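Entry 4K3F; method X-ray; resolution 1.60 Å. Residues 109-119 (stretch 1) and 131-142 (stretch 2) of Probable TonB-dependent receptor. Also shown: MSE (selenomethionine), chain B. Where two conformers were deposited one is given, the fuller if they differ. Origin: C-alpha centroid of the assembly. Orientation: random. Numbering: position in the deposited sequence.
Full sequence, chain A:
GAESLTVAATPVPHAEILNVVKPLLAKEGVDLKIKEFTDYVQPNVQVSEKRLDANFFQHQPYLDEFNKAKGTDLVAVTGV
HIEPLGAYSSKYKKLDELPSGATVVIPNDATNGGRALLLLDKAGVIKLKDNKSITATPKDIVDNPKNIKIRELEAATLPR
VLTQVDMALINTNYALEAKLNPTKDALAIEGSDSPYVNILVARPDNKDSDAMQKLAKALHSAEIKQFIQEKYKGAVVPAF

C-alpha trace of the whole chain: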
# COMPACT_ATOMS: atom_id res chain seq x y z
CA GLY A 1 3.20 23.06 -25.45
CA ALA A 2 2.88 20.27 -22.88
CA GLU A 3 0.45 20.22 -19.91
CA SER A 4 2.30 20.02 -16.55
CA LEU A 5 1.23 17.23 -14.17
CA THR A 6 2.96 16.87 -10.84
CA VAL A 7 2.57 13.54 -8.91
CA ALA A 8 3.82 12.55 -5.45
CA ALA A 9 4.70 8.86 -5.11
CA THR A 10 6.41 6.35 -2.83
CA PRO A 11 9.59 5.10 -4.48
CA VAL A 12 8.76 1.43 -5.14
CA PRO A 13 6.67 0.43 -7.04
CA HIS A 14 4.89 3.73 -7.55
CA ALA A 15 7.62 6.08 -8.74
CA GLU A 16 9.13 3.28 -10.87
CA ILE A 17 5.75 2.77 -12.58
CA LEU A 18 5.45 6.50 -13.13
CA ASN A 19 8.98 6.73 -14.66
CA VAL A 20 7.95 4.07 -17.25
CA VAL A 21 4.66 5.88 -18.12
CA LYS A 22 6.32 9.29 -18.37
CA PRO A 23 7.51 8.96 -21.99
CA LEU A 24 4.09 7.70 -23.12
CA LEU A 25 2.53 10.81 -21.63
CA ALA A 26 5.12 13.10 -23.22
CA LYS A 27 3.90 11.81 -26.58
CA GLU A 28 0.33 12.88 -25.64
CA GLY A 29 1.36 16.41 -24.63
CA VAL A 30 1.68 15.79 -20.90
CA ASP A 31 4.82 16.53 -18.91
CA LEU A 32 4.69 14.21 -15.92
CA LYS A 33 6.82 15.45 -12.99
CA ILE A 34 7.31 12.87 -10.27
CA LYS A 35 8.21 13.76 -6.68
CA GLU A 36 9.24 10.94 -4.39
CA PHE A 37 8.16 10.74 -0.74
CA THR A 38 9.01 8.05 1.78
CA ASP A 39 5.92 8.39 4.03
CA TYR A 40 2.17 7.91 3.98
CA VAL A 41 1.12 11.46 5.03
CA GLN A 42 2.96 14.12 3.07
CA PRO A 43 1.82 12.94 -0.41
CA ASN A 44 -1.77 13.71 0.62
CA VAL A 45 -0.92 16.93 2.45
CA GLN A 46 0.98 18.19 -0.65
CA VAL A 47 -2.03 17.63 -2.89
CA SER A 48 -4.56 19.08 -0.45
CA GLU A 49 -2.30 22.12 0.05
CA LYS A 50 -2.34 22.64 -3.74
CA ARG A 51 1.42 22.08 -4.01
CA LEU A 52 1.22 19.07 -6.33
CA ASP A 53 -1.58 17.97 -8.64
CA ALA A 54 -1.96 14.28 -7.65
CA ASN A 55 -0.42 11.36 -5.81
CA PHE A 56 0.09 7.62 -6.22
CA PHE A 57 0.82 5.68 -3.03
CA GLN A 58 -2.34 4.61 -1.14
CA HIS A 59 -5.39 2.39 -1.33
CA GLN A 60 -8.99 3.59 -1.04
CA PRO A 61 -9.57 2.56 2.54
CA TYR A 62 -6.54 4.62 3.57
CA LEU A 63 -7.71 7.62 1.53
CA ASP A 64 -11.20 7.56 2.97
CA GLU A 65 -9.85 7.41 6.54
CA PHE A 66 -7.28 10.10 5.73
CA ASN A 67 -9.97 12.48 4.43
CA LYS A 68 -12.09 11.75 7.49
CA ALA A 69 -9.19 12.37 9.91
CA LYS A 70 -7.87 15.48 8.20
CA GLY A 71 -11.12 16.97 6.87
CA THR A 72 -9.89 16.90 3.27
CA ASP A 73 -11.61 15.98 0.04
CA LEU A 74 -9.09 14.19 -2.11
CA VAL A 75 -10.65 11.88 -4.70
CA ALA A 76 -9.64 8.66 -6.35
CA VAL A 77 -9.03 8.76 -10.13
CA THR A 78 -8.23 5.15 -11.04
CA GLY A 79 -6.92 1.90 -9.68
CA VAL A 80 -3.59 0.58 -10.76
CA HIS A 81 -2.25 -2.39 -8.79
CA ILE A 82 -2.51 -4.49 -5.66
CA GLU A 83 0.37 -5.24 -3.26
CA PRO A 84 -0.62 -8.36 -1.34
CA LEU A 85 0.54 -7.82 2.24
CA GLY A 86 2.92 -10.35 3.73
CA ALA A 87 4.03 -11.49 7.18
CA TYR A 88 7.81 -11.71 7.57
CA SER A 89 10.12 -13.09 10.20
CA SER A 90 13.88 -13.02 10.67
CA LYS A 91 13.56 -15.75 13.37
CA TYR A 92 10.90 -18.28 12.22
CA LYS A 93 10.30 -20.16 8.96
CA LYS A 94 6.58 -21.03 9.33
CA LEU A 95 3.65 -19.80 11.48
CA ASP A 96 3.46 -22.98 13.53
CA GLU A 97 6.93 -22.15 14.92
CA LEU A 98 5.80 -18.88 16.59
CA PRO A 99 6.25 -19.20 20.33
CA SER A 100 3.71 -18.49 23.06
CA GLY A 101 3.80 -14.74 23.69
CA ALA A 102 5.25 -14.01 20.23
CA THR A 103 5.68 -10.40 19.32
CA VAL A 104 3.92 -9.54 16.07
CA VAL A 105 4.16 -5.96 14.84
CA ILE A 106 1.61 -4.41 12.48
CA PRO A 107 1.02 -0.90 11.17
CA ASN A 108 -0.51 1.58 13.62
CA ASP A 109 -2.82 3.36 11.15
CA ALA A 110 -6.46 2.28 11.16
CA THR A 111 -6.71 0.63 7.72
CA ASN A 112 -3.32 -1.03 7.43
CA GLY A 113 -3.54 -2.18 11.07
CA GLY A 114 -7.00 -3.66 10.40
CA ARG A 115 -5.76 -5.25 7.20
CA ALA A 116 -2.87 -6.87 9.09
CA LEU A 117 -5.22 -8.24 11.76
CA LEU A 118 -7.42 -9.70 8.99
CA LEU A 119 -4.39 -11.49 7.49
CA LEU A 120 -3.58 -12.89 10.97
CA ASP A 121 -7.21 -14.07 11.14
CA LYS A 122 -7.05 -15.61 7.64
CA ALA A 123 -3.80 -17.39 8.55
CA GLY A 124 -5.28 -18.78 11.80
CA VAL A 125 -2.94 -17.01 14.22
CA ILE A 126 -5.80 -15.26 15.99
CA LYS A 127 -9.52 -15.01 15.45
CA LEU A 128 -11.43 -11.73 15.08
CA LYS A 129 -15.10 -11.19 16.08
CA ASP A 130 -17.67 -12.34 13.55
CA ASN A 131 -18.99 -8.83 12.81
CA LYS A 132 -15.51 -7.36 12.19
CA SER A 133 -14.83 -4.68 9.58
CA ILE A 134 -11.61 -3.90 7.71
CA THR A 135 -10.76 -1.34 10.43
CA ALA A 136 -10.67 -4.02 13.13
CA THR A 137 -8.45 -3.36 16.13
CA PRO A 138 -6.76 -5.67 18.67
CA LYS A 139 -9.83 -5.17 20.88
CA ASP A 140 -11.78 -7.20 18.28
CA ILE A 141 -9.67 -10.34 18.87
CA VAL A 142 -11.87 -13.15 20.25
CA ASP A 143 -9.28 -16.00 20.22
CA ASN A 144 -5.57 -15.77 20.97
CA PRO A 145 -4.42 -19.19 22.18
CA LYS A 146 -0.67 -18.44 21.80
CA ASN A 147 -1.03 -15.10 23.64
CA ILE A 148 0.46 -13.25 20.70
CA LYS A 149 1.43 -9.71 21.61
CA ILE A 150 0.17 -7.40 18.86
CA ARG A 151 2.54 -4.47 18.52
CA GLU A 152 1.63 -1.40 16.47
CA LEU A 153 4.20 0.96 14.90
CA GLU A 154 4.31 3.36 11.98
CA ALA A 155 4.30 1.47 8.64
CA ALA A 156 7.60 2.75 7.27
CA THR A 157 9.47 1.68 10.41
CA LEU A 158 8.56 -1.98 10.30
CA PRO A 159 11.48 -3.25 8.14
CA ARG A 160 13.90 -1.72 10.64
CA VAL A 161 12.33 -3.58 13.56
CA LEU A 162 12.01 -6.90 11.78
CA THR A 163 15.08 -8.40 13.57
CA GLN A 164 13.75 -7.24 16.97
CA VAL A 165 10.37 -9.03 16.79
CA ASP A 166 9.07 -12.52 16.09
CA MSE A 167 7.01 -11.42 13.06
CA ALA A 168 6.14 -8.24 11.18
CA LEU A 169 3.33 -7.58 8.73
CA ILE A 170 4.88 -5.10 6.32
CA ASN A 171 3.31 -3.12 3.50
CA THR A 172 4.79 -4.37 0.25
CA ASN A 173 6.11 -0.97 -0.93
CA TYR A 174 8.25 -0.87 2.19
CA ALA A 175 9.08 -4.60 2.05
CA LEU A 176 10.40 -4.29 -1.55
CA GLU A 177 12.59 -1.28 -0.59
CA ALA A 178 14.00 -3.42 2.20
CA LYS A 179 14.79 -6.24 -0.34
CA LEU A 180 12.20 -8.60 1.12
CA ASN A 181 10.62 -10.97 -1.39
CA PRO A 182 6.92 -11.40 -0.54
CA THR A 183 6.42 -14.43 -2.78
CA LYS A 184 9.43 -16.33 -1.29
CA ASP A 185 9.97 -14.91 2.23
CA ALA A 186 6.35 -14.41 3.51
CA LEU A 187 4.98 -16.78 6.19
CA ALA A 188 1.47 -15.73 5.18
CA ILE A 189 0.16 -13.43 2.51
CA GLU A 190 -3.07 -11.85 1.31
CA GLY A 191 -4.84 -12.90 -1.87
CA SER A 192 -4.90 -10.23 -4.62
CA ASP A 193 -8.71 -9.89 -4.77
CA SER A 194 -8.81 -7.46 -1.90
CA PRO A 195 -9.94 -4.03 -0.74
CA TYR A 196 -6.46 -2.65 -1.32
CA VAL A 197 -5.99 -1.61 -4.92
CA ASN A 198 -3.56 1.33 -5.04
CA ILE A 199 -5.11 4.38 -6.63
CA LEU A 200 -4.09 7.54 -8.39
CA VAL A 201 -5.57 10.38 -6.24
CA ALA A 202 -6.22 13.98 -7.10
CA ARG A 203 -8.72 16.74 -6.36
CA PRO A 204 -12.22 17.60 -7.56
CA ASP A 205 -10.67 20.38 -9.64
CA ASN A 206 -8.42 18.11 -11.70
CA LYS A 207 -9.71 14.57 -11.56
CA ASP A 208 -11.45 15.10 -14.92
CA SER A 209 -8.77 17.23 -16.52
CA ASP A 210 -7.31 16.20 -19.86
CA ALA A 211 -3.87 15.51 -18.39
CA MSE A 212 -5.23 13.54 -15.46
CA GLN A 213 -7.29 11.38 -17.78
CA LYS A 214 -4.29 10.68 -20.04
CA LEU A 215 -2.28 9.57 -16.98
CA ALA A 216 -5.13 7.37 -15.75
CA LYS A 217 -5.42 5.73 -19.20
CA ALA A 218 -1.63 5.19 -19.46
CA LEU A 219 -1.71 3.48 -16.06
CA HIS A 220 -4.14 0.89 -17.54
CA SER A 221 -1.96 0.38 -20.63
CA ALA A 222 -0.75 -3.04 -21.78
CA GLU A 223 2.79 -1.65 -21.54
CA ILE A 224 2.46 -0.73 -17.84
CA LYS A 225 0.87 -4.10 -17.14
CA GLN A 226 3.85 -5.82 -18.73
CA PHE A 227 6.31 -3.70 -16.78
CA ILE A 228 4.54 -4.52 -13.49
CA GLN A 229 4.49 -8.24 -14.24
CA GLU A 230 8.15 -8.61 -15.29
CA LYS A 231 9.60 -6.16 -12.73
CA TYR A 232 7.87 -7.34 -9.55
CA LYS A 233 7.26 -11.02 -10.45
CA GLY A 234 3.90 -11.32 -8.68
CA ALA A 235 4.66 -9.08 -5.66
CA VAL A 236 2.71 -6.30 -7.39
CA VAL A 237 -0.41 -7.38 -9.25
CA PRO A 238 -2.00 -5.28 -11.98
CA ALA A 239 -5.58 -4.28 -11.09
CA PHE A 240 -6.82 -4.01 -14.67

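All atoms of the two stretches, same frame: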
# COMPACT_ATOMS: atom_id res chain seq x y z
N ASP A 109 -1.72 2.59 11.74
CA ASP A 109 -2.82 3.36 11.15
C ASP A 109 -4.07 2.45 11.01
O ASP A 109 -3.98 1.23 10.93
CB ASP A 109 -2.45 3.97 9.79
CG ASP A 109 -2.15 2.94 8.77
OD1 ASP A 109 -1.05 2.34 8.82
OD2 ASP A 109 -3.00 2.71 7.91
N ALA A 110 -5.24 3.06 11.01
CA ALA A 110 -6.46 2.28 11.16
C ALA A 110 -6.65 1.20 10.06
O ALA A 110 -7.00 0.04 10.36
CB ALA A 110 -7.68 3.20 11.20
N THR A 111 -6.44 1.57 8.80
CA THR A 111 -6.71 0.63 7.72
C THR A 111 -5.63 -0.41 7.49
O THR A 111 -5.93 -1.56 7.26
CB THR A 111 -7.10 1.32 6.39
OG1 THR A 111 -6.01 2.10 5.87
CG2 THR A 111 -8.29 2.22 6.63
N ASN A 112 -4.37 -0.03 7.58
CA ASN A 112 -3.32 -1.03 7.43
C ASN A 112 -3.15 -1.93 8.67
O ASN A 112 -2.79 -3.11 8.53
CB ASN A 112 -2.02 -0.41 6.94
CG ASN A 112 -2.15 0.14 5.56
OD1 ASN A 112 -2.29 -0.60 4.57
ND2 ASN A 112 -2.07 1.43 5.46
N GLY A 113 -3.47 -1.38 9.85
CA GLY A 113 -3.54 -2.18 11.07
C GLY A 113 -4.67 -3.21 10.95
O GLY A 113 -4.47 -4.40 11.19
N GLY A 114 -5.86 -2.77 10.53
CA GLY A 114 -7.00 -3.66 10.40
C GLY A 114 -6.75 -4.75 9.39
O GLY A 114 -7.06 -5.90 9.61
N ARG A 115 -6.18 -4.35 8.25
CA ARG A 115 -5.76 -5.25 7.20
C ARG A 115 -4.80 -6.35 7.71
O ARG A 115 -4.96 -7.53 7.38
CB ARG A 115 -5.10 -4.41 6.14
CG ARG A 115 -4.35 -5.13 5.08
CD ARG A 115 -3.67 -4.10 4.20
NE ARG A 115 -3.33 -4.73 2.96
CZ ARG A 115 -2.71 -4.13 1.96
NH1 ARG A 115 -2.29 -2.87 2.09
NH2 ARG A 115 -2.47 -4.81 0.87
N ALA A 116 -3.81 -5.95 8.50
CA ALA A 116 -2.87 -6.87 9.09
C ALA A 116 -3.57 -7.85 10.01
O ALA A 116 -3.30 -9.06 9.94
CB ALA A 116 -1.79 -6.10 9.86
N LEU A 117 -4.50 -7.35 10.86
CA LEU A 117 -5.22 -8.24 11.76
C LEU A 117 -6.06 -9.25 10.95
O LEU A 117 -6.19 -10.42 11.33
CB LEU A 117 -6.11 -7.45 12.70
CG LEU A 117 -5.36 -6.66 13.77
CD1 LEU A 117 -6.30 -5.70 14.49
CD2 LEU A 117 -4.71 -7.61 14.76
N LEU A 118 -6.65 -8.79 9.85
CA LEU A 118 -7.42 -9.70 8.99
C LEU A 118 -6.56 -10.80 8.36
O LEU A 118 -7.02 -11.93 8.24
CB LEU A 118 -8.17 -8.92 7.90
CG LEU A 118 -9.35 -8.09 8.42
CD1 LEU A 118 -9.96 -7.29 7.29
CD2 LEU A 118 -10.43 -8.94 9.04
N LEU A 119 -5.33 -10.48 8.00
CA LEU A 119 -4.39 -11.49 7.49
C LEU A 119 -4.07 -12.47 8.62
O LEU A 119 -4.03 -13.69 8.40
CB LEU A 119 -3.09 -10.84 6.95
CG LEU A 119 -2.06 -11.86 6.45
CD1 LEU A 119 -2.66 -12.78 5.36
CD2 LEU A 119 -0.78 -11.18 5.98
N ASN A 131 -18.48 -10.04 13.46
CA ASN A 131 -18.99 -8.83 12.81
C ASN A 131 -17.86 -7.82 12.48
O ASN A 131 -18.12 -6.62 12.29
CB ASN A 131 -20.07 -8.15 13.69
CG ASN A 131 -19.54 -7.70 15.05
OD1 ASN A 131 -18.78 -8.43 15.71
ND2 ASN A 131 -19.94 -6.52 15.49
N LYS A 132 -16.62 -8.29 12.38
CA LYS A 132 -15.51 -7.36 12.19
C LYS A 132 -15.57 -6.64 10.84
O LYS A 132 -16.07 -7.18 9.87
CB LYS A 132 -14.16 -8.03 12.41
CG LYS A 132 -13.58 -8.70 11.19
CD LYS A 132 -14.18 -10.05 10.93
CE LYS A 132 -13.40 -10.81 9.88
NZ LYS A 132 -13.98 -12.15 9.64
N SER A 133 -15.00 -5.44 10.81
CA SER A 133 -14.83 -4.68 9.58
C SER A 133 -13.36 -4.66 9.22
O SER A 133 -12.54 -5.19 9.97
CB SER A 133 -15.32 -3.23 9.79
OG SER A 133 -14.38 -2.51 10.54
N ILE A 134 -13.01 -4.01 8.10
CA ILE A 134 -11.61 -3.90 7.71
C ILE A 134 -10.81 -2.83 8.52
O ILE A 134 -9.62 -2.71 8.34
CB ILE A 134 -11.42 -3.76 6.19
CG1 ILE A 134 -11.92 -2.39 5.71
CG2 ILE A 134 -12.09 -4.94 5.46
CD1 ILE A 134 -11.49 -2.05 4.30
N THR A 135 -11.48 -2.16 9.47
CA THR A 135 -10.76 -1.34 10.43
C THR A 135 -10.81 -1.99 11.83
O THR A 135 -10.84 -1.29 12.85
CB THR A 135 -11.24 0.11 10.47
OG1 THR A 135 -12.67 0.14 10.41
CG2 THR A 135 -10.74 0.86 9.25
N ALA A 136 -10.80 -3.32 11.88
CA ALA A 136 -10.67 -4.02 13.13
C ALA A 136 -9.45 -3.56 13.90
O ALA A 136 -8.45 -3.14 13.31
CB ALA A 136 -10.61 -5.52 12.90
N THR A 137 -9.55 -3.65 15.23
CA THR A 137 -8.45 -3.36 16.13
C THR A 137 -8.17 -4.57 17.02
O THR A 137 -8.97 -5.50 17.05
CB THR A 137 -8.78 -2.17 17.05
OG1 THR A 137 -9.81 -2.54 17.98
CG2 THR A 137 -9.23 -0.97 16.21
N PRO A 138 -7.04 -4.56 17.75
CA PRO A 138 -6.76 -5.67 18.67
C PRO A 138 -7.84 -5.97 19.70
O PRO A 138 -7.93 -7.12 20.15
CB PRO A 138 -5.46 -5.24 19.34
CG PRO A 138 -4.77 -4.46 18.27
CD PRO A 138 -5.89 -3.66 17.67
N LYS A 139 -8.65 -4.98 20.05
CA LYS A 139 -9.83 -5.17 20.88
C LYS A 139 -10.89 -6.12 20.31
O LYS A 139 -11.73 -6.65 21.05
CB LYS A 139 -10.52 -3.82 21.16
N ASP A 140 -10.87 -6.31 18.99
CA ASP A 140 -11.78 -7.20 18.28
C ASP A 140 -11.31 -8.66 18.21
O ASP A 140 -12.00 -9.49 17.62
CB ASP A 140 -11.99 -6.65 16.86
CG ASP A 140 -12.61 -5.28 16.88
OD1 ASP A 140 -13.37 -5.00 17.83
OD2 ASP A 140 -12.32 -4.47 15.97
N ILE A 141 -10.16 -8.97 18.82
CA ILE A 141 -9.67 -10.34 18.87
C ILE A 141 -10.51 -11.12 19.89
O ILE A 141 -10.67 -10.70 21.06
CB ILE A 141 -8.15 -10.39 19.21
CG1 ILE A 141 -7.31 -9.77 18.09
CG2 ILE A 141 -7.65 -11.81 19.48
CD1 ILE A 141 -5.83 -9.61 18.40
N VAL A 142 -11.06 -12.25 19.42
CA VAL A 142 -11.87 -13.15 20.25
C VAL A 142 -11.17 -14.46 20.62
O VAL A 142 -11.64 -15.17 21.47
CB VAL A 142 -13.24 -13.47 19.61
CG1 VAL A 142 -14.05 -12.19 19.45
CG2 VAL A 142 -13.12 -14.22 18.29
N MSE B . 1.40 0.54 -1.16
CA MSE B . 0.76 0.36 0.18
C MSE B . -0.02 -0.95 0.12
O MSE B . -0.70 -1.22 -0.87
OXT MSE B . 0.03 -1.74 1.08
CB MSE B . -0.17 1.53 0.54
CG MSE B . -0.80 1.37 1.90
SE MSE B . -2.11 2.80 2.22
CE MSE B . -0.94 4.29 2.33
O HOH W 1 -7.55 -0.60 12.97
O HOH W 2 -8.25 -2.28 6.10

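How can a helix and an irregular loop come so close without one direct hydrogen bond between them? The helix that starts at Ala 110 lays Gly 114 against the turn from Ser 133 to Ala 136, a type I turn, and the CA atoms of Gly 114 and Thr 135 are 4.4 Å apart. Gly 114 CA lies 3.5 Å from Ile 134 O and 3.3 Å from Ala 136 O, two CA-H...O contacts. A CB here would point toward the loop and fall about 2.2 Å from Ile 134 O, so the bare CA is what permits this approach.

What links the polar backbone atoms, if not each other? Two waters do. Water 1 sits 2.7 Å from Ala 110 O and 2.7 Å from Ala 136 O, bridging the two carbonyls; water 2 donates to Thr 111 O and to Ile 134 O, also at 2.7 Å each. The carbonyls of Ala 110 and Thr 111 also accept from Gly 114 N and Arg 115 N within the helix, so the same oxygens serve helix and bridge.

Which side chains carry the apolar part of the contact? Leu 117 and Leu 118 both point toward the loop and share the m, t rotamer, a common choice for leucine on a helix. Leu 117 straddles its neighbours: CD1 is 3.8 Å from Pro 138 CD and 3.5 Å from Ala 136 O, while CD2 reaches Ile 141 CD1 at 4.3 Å. Ile 141 starts out sideways, but its m, t conformation brings its end nearer. Leu 118 CD1 packs 3.7 Å from Ile 134 CG2, and its CD2 lies 3.6 Å from Lys 132 CE, in the aliphatic part of the lysine.

What holds the remaining side chains in their conformations? In the p rotamer, Asp 109 caps the helix: its OD2 accepts from Asn 112 N at 3.1 Å and from Asn 112 ND2 at 2.9 Å. Asn 112, in rotamer m, points away from the loop. Arg 115 is extended, t at chi1 through chi3, and its end leads away as well, so that NH1 donates to OXT of the selenomethionine at 2.8 Å. In the loop, Ser 133 is p, and its OG accepts from Thr 135 N at 3.1 Å, bracing the turn. Asp 140, in rotamer m, accepts through OD2 from Thr 137 N at 3.0 Å, tying the 3-10 segment back to the residue before it.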